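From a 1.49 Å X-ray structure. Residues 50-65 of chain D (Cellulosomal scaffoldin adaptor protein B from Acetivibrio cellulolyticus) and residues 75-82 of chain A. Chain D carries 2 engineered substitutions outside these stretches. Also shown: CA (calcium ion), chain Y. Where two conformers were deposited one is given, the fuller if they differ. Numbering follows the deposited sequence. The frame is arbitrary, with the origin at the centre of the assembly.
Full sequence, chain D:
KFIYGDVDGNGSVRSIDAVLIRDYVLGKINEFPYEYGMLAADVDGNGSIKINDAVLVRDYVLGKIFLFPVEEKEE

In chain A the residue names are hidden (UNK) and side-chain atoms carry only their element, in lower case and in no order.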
ATOM      1  N   LYS D  50      -7.916 -12.855   3.136  1.00 12.37           N
ATOM      2  CA  LYS D  50      -8.553 -11.635   3.573  1.00 11.35           C
ATOM      3  C   LYS D  50      -9.103 -11.834   4.974  1.00 11.42           C
ATOM      4  O   LYS D  50      -9.146 -12.974   5.542  1.00 12.83           O
ATOM      5  CB  LYS D  50      -9.600 -11.153   2.624  1.00 13.10           C
ATOM      6  CG  LYS D  50      -9.055 -11.035   1.163  1.00 14.59           C
ATOM      7  CD  LYS D  50     -10.161 -10.755   0.247  1.00 15.37           C
ATOM      8  CE  LYS D  50     -10.623  -9.339   0.454  1.00 17.08           C
ATOM      9  NZ  LYS D  50     -11.760  -9.012  -0.400  1.00 20.12           N
ATOM     10  N   ILE D  51      -9.568 -10.729   5.548  1.00 10.50           N
ATOM     11  CA  ILE D  51     -10.015 -10.831   6.949  1.00 10.68           C
ATOM     12  C   ILE D  51     -11.187 -11.805   7.124  1.00 11.33           C
ATOM     13  O   ILE D  51     -11.309 -12.414   8.194  1.00 11.41           O
ATOM     14  CB  ILE D  51     -10.386  -9.436   7.510  1.00  9.82           C
ATOM     15  CG1 ILE D  51     -10.539  -9.473   9.027  1.00 10.13           C
ATOM     16  CG2 ILE D  51     -11.584  -8.862   6.804  1.00 11.44           C
ATOM     17  CD1 ILE D  51      -9.401  -9.992   9.898  1.00 10.07           C
ATOM     18  N   ASN D  52     -12.025 -11.952   6.059  1.00 10.83           N
ATOM     19  CA  ASN D  52     -13.134 -12.904   6.263  1.00 12.32           C
ATOM     20  C   ASN D  52     -12.619 -14.321   6.298  1.00 11.65           C
ATOM     21  O   ASN D  52     -13.320 -15.143   7.007  1.00 11.56           O
ATOM     22  CB  ASN D  52     -14.185 -12.735   5.168  1.00 12.17           C
ATOM     23  CG  ASN D  52     -13.665 -13.276   3.860  1.00 12.85           C
ATOM     24  OD1 ASN D  52     -12.535 -12.974   3.424  1.00 11.39           O
ATOM     25  ND2 ASN D  52     -14.509 -14.101   3.178  1.00 14.70           N
ATOM     26  N   ASP D  53     -11.475 -14.757   5.755  1.00 11.07           N
ATOM     27  CA  ASP D  53     -10.957 -16.094   5.937  1.00 12.03           C
ATOM     28  C   ASP D  53     -10.681 -16.269   7.406  1.00 12.08           C
ATOM     29  O   ASP D  53     -10.955 -17.332   7.964  1.00 11.62           O
ATOM     30  CB  ASP D  53      -9.694 -16.326   5.119  1.00 12.47           C
ATOM     31  CG  ASP D  53      -9.938 -16.181   3.651  1.00 14.70           C
ATOM     32  OD1 ASP D  53     -10.743 -17.007   3.084  1.00 13.35           O
ATOM     33  OD2 ASP D  53      -9.351 -15.348   2.884  1.00 12.38           O
ATOM     34  N   ALA D  54     -10.125 -15.247   8.099  1.00 11.32           N
ATOM     35  CA  ALA D  54      -9.894 -15.388   9.544  1.00 12.46           C
ATOM     36  C   ALA D  54     -11.178 -15.579  10.346  1.00 11.53           C
ATOM     37  O   ALA D  54     -11.217 -16.508  11.204  1.00 13.05           O
ATOM     38  CB  ALA D  54      -9.174 -14.162  10.086  1.00 12.49           C
ATOM     39  N   VAL D  55     -12.206 -14.791  10.037  1.00 13.06           N
ATOM     40  CA  VAL D  55     -13.446 -14.905  10.807  0.50 12.83           C
ATOM     41  C   VAL D  55     -14.129 -16.257  10.513  1.00 15.40           C
ATOM     42  O   VAL D  55     -14.743 -16.860  11.411  1.00 14.25           O
ATOM     43  CB  VAL D  55     -14.318 -13.665  10.655  0.50 13.94           C
ATOM     44  CG1 VAL D  55     -15.140 -13.673   9.366  0.50 12.16           C
ATOM     45  CG2 VAL D  55     -15.073 -13.419  11.928  0.50 15.04           C
ATOM     46  N   LEU D  56     -14.022 -16.760   9.304  1.00 13.55           N
ATOM     47  CA  LEU D  56     -14.555 -18.071   8.956  1.00 13.47           C
ATOM     48  C   LEU D  56     -13.888 -19.170   9.746  1.00 14.41           C
ATOM     49  O   LEU D  56     -14.623 -20.041  10.295  1.00 14.01           O
ATOM     50  CB  LEU D  56     -14.515 -18.340   7.428  1.00 13.20           C
ATOM     51  CG  LEU D  56     -15.509 -17.518   6.613  1.00 13.85           C
ATOM     52  CD1 LEU D  56     -15.083 -17.625   5.142  1.00 15.63           C
ATOM     53  CD2 LEU D  56     -16.954 -18.037   6.830  1.00 15.29           C
ATOM     54  N   VAL D  57     -12.581 -19.166   9.875  1.00 13.01           N
ATOM     55  CA  VAL D  57     -11.863 -20.132  10.671  1.00 12.39           C
ATOM     56  C   VAL D  57     -12.322 -19.948  12.090  1.00 13.13           C
ATOM     57  O   VAL D  57     -12.656 -20.999  12.721  1.00 14.01           O
ATOM     58  CB  VAL D  57     -10.341 -19.985  10.525  1.00 12.73           C
ATOM     59  CG1 VAL D  57      -9.658 -20.936  11.517  1.00 14.35           C
ATOM     60  CG2 VAL D  57      -9.924 -20.383   9.098  1.00 14.58           C
ATOM     61  N   ARG D  58     -12.417 -18.751  12.638  1.00 13.38           N
ATOM     62  CA  ARG D  58     -12.883 -18.568  14.022  1.00 15.13           C
ATOM     63  C   ARG D  58     -14.256 -19.198  14.168  1.00 14.92           C
ATOM     64  O   ARG D  58     -14.499 -19.913  15.191  1.00 16.20           O
ATOM     65  CB  ARG D  58     -12.889 -17.119  14.382  1.00 14.38           C
ATOM     66  CG  ARG D  58     -13.348 -16.928  15.802  1.00 16.25           C
ATOM     67  CD  ARG D  58     -13.756 -15.513  15.997  1.00 16.10           C
ATOM     68  NE  ARG D  58     -15.078 -15.277  15.314  1.00 16.85           N
ATOM     69  CZ  ARG D  58     -15.716 -14.135  15.315  1.00 14.75           C
ATOM     70  NH1 ARG D  58     -15.194 -13.060  15.943  1.00 16.58           N
ATOM     71  NH2 ARG D  58     -16.893 -14.016  14.687  1.00 15.09           N
ATOM     72  N   ASP D  59     -15.183 -18.886  13.274  1.00 14.60           N
ATOM     73  CA  ASP D  59     -16.591 -19.350  13.386  1.00 14.71           C
ATOM     74  C   ASP D  59     -16.682 -20.869  13.272  1.00 17.04           C
ATOM     75  O   ASP D  59     -17.577 -21.458  13.910  1.00 18.14           O
ATOM     76  CB  ASP D  59     -17.380 -18.649  12.283  1.00 15.69           C
ATOM     77  CG  ASP D  59     -17.610 -17.161  12.600  1.00 16.02           C
ATOM     78  OD1 ASP D  59     -17.211 -16.659  13.715  1.00 14.74           O
ATOM     79  OD2 ASP D  59     -18.210 -16.445  11.720  1.00 16.78           O
ATOM     80  N   TYR D  60     -15.782 -21.476  12.537  1.00 14.93           N
ATOM     81  CA  TYR D  60     -15.754 -22.926  12.437  1.00 16.17           C
ATOM     82  C   TYR D  60     -15.265 -23.488  13.779  1.00 17.14           C
ATOM     83  O   TYR D  60     -15.877 -24.427  14.335  1.00 18.21           O
ATOM     84  CB  TYR D  60     -14.823 -23.398  11.301  1.00 18.51           C
ATOM     85  CG  TYR D  60     -14.548 -24.879  11.275  1.00 18.77           C
ATOM     86  CD1 TYR D  60     -15.396 -25.731  10.536  1.00 22.22           C
ATOM     87  CD2 TYR D  60     -13.475 -25.434  11.961  1.00 20.60           C
ATOM     88  CE1 TYR D  60     -15.204 -27.079  10.577  1.00 24.06           C
ATOM     89  CE2 TYR D  60     -13.225 -26.830  11.955  1.00 24.64           C
ATOM     90  CZ  TYR D  60     -14.110 -27.630  11.216  1.00 23.90           C
ATOM     91  OH  TYR D  60     -13.767 -28.993  11.245  1.00 30.51           O
ATOM     92  N   VAL D  61     -14.214 -22.924  14.363  1.00 17.55           N
ATOM     93  CA  VAL D  61     -13.704 -23.438  15.649  1.00 17.15           C
ATOM     94  C   VAL D  61     -14.830 -23.305  16.688  1.00 18.10           C
ATOM     95  O   VAL D  61     -14.933 -24.202  17.620  1.00 18.52           O
ATOM     96  CB  VAL D  61     -12.482 -22.590  16.046  1.00 16.46           C
ATOM     97  CG1 VAL D  61     -12.074 -22.852  17.546  1.00 17.80           C
ATOM     98  CG2 VAL D  61     -11.318 -22.973  15.113  1.00 16.66           C
ATOM     99  N   LEU D  62     -15.604 -22.229  16.642  1.00 17.28           N
ATOM    100  CA  LEU D  62     -16.705 -21.937  17.624  1.00 17.59           C
ATOM    101  C   LEU D  62     -17.968 -22.792  17.322  1.00 21.95           C
ATOM    102  O   LEU D  62     -18.967 -22.690  18.113  1.00 22.66           O
ATOM    103  CB  LEU D  62     -17.038 -20.431  17.663  1.00 19.09           C
ATOM    104  CG  LEU D  62     -15.945 -19.516  18.148  1.00 21.14           C
ATOM    105  CD1 LEU D  62     -16.329 -18.054  18.011  1.00 23.29           C
ATOM    106  CD2 LEU D  62     -15.607 -19.816  19.616  1.00 24.30           C
ATOM    107  N   GLY D  63     -17.998 -23.549  16.224  1.00 21.30           N
ATOM    108  CA  GLY D  63     -19.194 -24.388  15.881  1.00 20.97           C
ATOM    109  C   GLY D  63     -20.362 -23.644  15.261  1.00 26.89           C
ATOM    110  O   GLY D  63     -21.471 -24.172  15.289  1.00 29.97           O
ATOM    111  N   LYS D  64     -20.168 -22.478  14.690  1.00 23.50           N
ATOM    112  CA  LYS D  64     -21.235 -21.772  13.973  1.00 22.08           C
ATOM    113  C   LYS D  64     -21.427 -22.367  12.574  1.00 27.30           C
ATOM    114  O   LYS D  64     -22.555 -22.382  12.033  1.00 31.20           O
ATOM    115  CB  LYS D  64     -20.931 -20.256  13.851  1.00 27.32           C
ATOM    116  CG  LYS D  64     -21.864 -19.484  12.889  1.00 31.39           C
ATOM    117  CD  LYS D  64     -21.135 -18.354  12.118  1.00 37.58           C
ATOM    118  CE  LYS D  64     -22.010 -17.137  11.874  1.00 44.80           C
ATOM    119  NZ  LYS D  64     -23.351 -17.420  11.297  1.00 42.24           N
ATOM    120  N   ILE D  65     -20.329 -22.768  11.939  1.00 23.26           N
ATOM    121  CA  ILE D  65     -20.326 -23.453  10.654  1.00 22.13           C
ATOM    122  C   ILE D  65     -19.613 -24.768  10.783  1.00 22.44           C
ATOM    123  O   ILE D  65     -18.740 -24.983  11.650  1.00 22.35           O
ATOM    124  CB  ILE D  65     -19.710 -22.618   9.494  1.00 23.89           C
ATOM    125  CG1 ILE D  65     -18.219 -22.353   9.811  1.00 20.41           C
ATOM    126  CG2 ILE D  65     -20.507 -21.369   9.256  1.00 22.76           C
ATOM    127  CD1 ILE D  65     -17.484 -21.581   8.656  1.00 22.39           C
TER
ATOM    128  N   UNK A  75      -5.454  -2.243  10.975  1.00  8.88           N
ATOM    129  CA  UNK A  75      -6.441  -2.485  12.024  1.00  9.12           C
ATOM    130  C   UNK A  75      -7.410  -3.517  11.536  1.00  9.14           C
ATOM    131  O   UNK A  75      -7.774  -3.539  10.290  1.00  9.88           O
ATOM    132  c   UNK A  75      -5.375   1.464  10.779  1.00 19.32           C
ATOM    133  s   UNK A  75      -6.585   1.565  12.149  1.00 16.97           S
ATOM    134  c   UNK A  75      -7.213  -1.237  12.213  1.00 11.25           C
ATOM    135  c   UNK A  75      -6.312  -0.125  12.831  1.00 12.75           C
ATOM    136  N   UNK A  76      -7.893  -4.372  12.395  1.00  8.75           N
ATOM    137  CA  UNK A  76      -8.986  -5.301  12.056  1.00  8.98           C
ATOM    138  C   UNK A  76     -10.133  -5.163  13.046  1.00 10.35           C
ATOM    139  O   UNK A  76      -9.937  -4.895  14.231  1.00 10.15           O
ATOM    140  c   UNK A  76      -8.574  -6.775  11.943  1.00  8.93           C
ATOM    141  o   UNK A  76      -7.981  -7.200  13.171  1.00 10.27           O
ATOM    142  c   UNK A  76      -7.502  -6.891  10.924  1.00  8.91           C
ATOM    143  N   UNK A  77     -11.324  -5.497  12.540  1.00  9.95           N
ATOM    144  CA  UNK A  77     -12.536  -5.652  13.363  1.00  9.30           C
ATOM    145  C   UNK A  77     -13.139  -6.974  13.062  1.00  9.78           C
ATOM    146  O   UNK A  77     -13.281  -7.326  11.903  1.00 10.65           O
ATOM    147  c   UNK A  77     -16.004  -5.087  13.149  1.00 12.33           C
ATOM    148  c   UNK A  77     -13.529  -4.538  13.127  1.00 10.34           C
ATOM    149  c   UNK A  77     -16.125  -4.707  15.935  1.00 13.49           C
ATOM    150  c   UNK A  77     -14.927  -4.530  15.253  1.00 12.64           C
ATOM    151  c   UNK A  77     -17.240  -5.104  15.216  1.00 13.14           C
ATOM    152  c   UNK A  77     -17.184  -5.314  13.854  1.00 14.09           C
ATOM    153  c   UNK A  77     -14.876  -4.709  13.848  1.00 11.63           C
ATOM    154  N   UNK A  78     -13.500  -7.761  14.102  1.00 10.71           N
ATOM    155  CA  UNK A  78     -14.197  -9.024  13.969  1.00 11.35           C
ATOM    156  C   UNK A  78     -15.311  -8.992  15.003  1.00 12.69           C
ATOM    157  O   UNK A  78     -15.043  -9.109  16.222  1.00 13.91           O
ATOM    158  c   UNK A  78     -10.902 -11.156  13.798  1.00 17.74           C
ATOM    159  c   UNK A  78     -13.282 -10.218  14.162  1.00 11.39           C
ATOM    160  o   UNK A  78     -10.361 -10.735  14.890  1.00 22.62           O
ATOM    161  o   UNK A  78     -10.616 -12.158  13.026  1.00 22.29           O
ATOM    162  c   UNK A  78     -12.043 -10.260  13.212  1.00 14.00           C
ATOM    163  N   UNK A  79     -16.531  -8.892  14.548  1.00 12.69           N
ATOM    164  CA  UNK A  79     -17.687  -8.917  15.517  1.00 14.13           C
ATOM    165  C   UNK A  79     -17.781 -10.316  16.065  1.00 15.06           C
ATOM    166  O   UNK A  79     -17.346 -11.271  15.479  1.00 14.28           O
ATOM    167  c   UNK A  79     -18.958  -8.631  14.747  1.00 14.74           C
ATOM    168  N   UNK A  80     -18.344 -10.453  17.298  1.00 15.17           N
ATOM    169  CA  UNK A  80     -18.525 -11.750  17.846  1.00 17.25           C
ATOM    170  C   UNK A  80     -19.520 -12.512  16.990  1.00 17.93           C
ATOM    171  O   UNK A  80     -20.358 -11.919  16.269  1.00 18.05           O
ATOM    172  c   UNK A  80     -19.131 -11.383  19.242  1.00 16.26           C
ATOM    173  c   UNK A  80     -19.708 -10.077  19.146  1.00 15.81           C
ATOM    174  c   UNK A  80     -18.810  -9.348  18.112  1.00 14.28           C
ATOM    175  N   UNK A  81     -19.457 -13.819  17.159  1.00 18.05           N
ATOM    176  CA  UNK A  81     -20.241 -14.714  16.290  1.00 20.94           C
ATOM    177  C   UNK A  81     -21.741 -14.541  16.432  1.00 20.65           C
ATOM    178  O   UNK A  81     -22.467 -14.775  15.452  1.00 23.65           O
ATOM    179  c   UNK A  81     -19.764 -16.172  16.515  1.00 23.37           C
ATOM    180  c   UNK A  81     -20.181 -17.045  15.327  1.00 25.80           C
ATOM    181  c   UNK A  81     -20.223 -16.727  17.892  1.00 26.46           C
ATOM    182  N   UNK A  82     -22.236 -14.048  17.582  1.00 22.89           N
ATOM    183  CA  UNK A  82     -23.643 -13.738  17.676  1.00 25.13           C
ATOM    184  C   UNK A  82     -24.083 -12.360  17.252  1.00 25.92           C
ATOM    185  O   UNK A  82     -25.257 -11.947  17.279  1.00 24.76           O
ATOM    186  o   UNK A  82     -23.869 -13.258  21.417  1.00 33.96           O
ATOM    187  c   UNK A  82     -24.162 -14.062  19.125  1.00 26.92           C
ATOM    188  o   UNK A  82     -22.681 -12.302  19.833  1.00 31.38           O
ATOM    189  c   UNK A  82     -23.546 -13.144  20.189  1.00 36.36           C
TER
HETATM  190 CA    CA Y 200     -10.222 -15.922   0.796  1.00 14.24          CA
HETATM  191  O   HOH W   1     -11.586 -13.972   1.141  1.00 13.62           O

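Position 75 of chain A carries four side-chain atoms, three carbons and a sulfur, in an unbranched chain with the sulfur third and a carbon beyond it. It lies in the strand, out of reach of the helix of chain D. A thioether of this kind belongs to methionine, M75(A).

At position 76 a single carbon bears one oxygen and one carbon. CB points toward chain D, and the terminal carbon lies against the side chain of I51(D). The branched pattern is that of threonine, T76(A), and the contact, CG2 of T76(A) to CD1 of I51(D), measures 3.8 Å.

Position 77 has one carbon followed by a ring of six carbons with no oxygen attached, and touches nothing on the chain D stretch; the ring identifies phenylalanine. As expected from strand alternation, F77(A) turns its CA-to-CB bond away from chain D; its nearest side-chain approach, CB of F77(A) to CG1 of I51(D), is 7.1 Å, and the ring lies farther off.

At position 78 the CA-to-CB bond points toward the helix again. Three carbons in line, the third carrying two oxygens, make a carboxylate one carbon longer than that of aspartate, and one of its oxygens lies near A54(D) and I51(D). This is glutamate, E78(A). Its OE2 lies 3.8 Å from CB of A54(D) and 4.0 Å from CD1 of I51(D), so this oxygen meets largely apolar surface on chain D; OE1 is hydrogen-bonded elsewhere in the structure. The aliphatic part also contributes, with CB of E78(A) 3.9 Å from NH1 of R58(D).

Position 79, just beyond the strand, has one side-chain carbon, and its backbone O meets the guanidinium of R58(D). It is therefore alanine, A79(A). CB of A79(A) points sideways and stays 5.8 Å from NH2 of R58(D); what matters here is the backbone carbonyl. A79(A) O accepts hydrogen bonds from both NH1 (2.8 Å) and NH2 (2.9 Å) of R58(D), lying near the plane of the guanidinium at its edge.

Three carbons at position 80 close a ring onto the backbone nitrogen, and the backbone C comes within 3.8 Å of NH2 of R58(D). The residue is proline, P80(A), whose CA-to-CB bond points away from the chain D stretch.

At position 81 one carbon carries two others, without heteroatoms, and these terminal carbons reach D59(D), L62(D) and K64(D): valine, V81(A). With CA-to-CB toward chain D, it has more surface covered than any other residue of either stretch. CG1 packs 4.1 Å from CD1 of L62(D), and CG2 lies 3.6 Å from CD of K64(D) and 3.4 Å from OD1 of D59(D).

Position 82 ends in a carbon with two oxygens after one preceding carbon and makes no contact with the chain D stretch. This is aspartate, D82(A), whose CA-to-CB bond points away.

The contact thus follows one side of the helix through I51(D), A54(D), V55(D) and R58(D), and takes in L62(D) and K64(D) farther along the chain. R58(D) provides its polar centre: NE and NH2 each donate to OD1 of D59(D), at 3.0 and 2.8 Å, in a salt bridge that helps hold the guanidinium while its other edge grips A79(A) O. Apolar and aliphatic packing by T76(A), E78(A) and V81(A) extends the contact around this anchor.

Chain A, residues 75-82: MTFEAPVD
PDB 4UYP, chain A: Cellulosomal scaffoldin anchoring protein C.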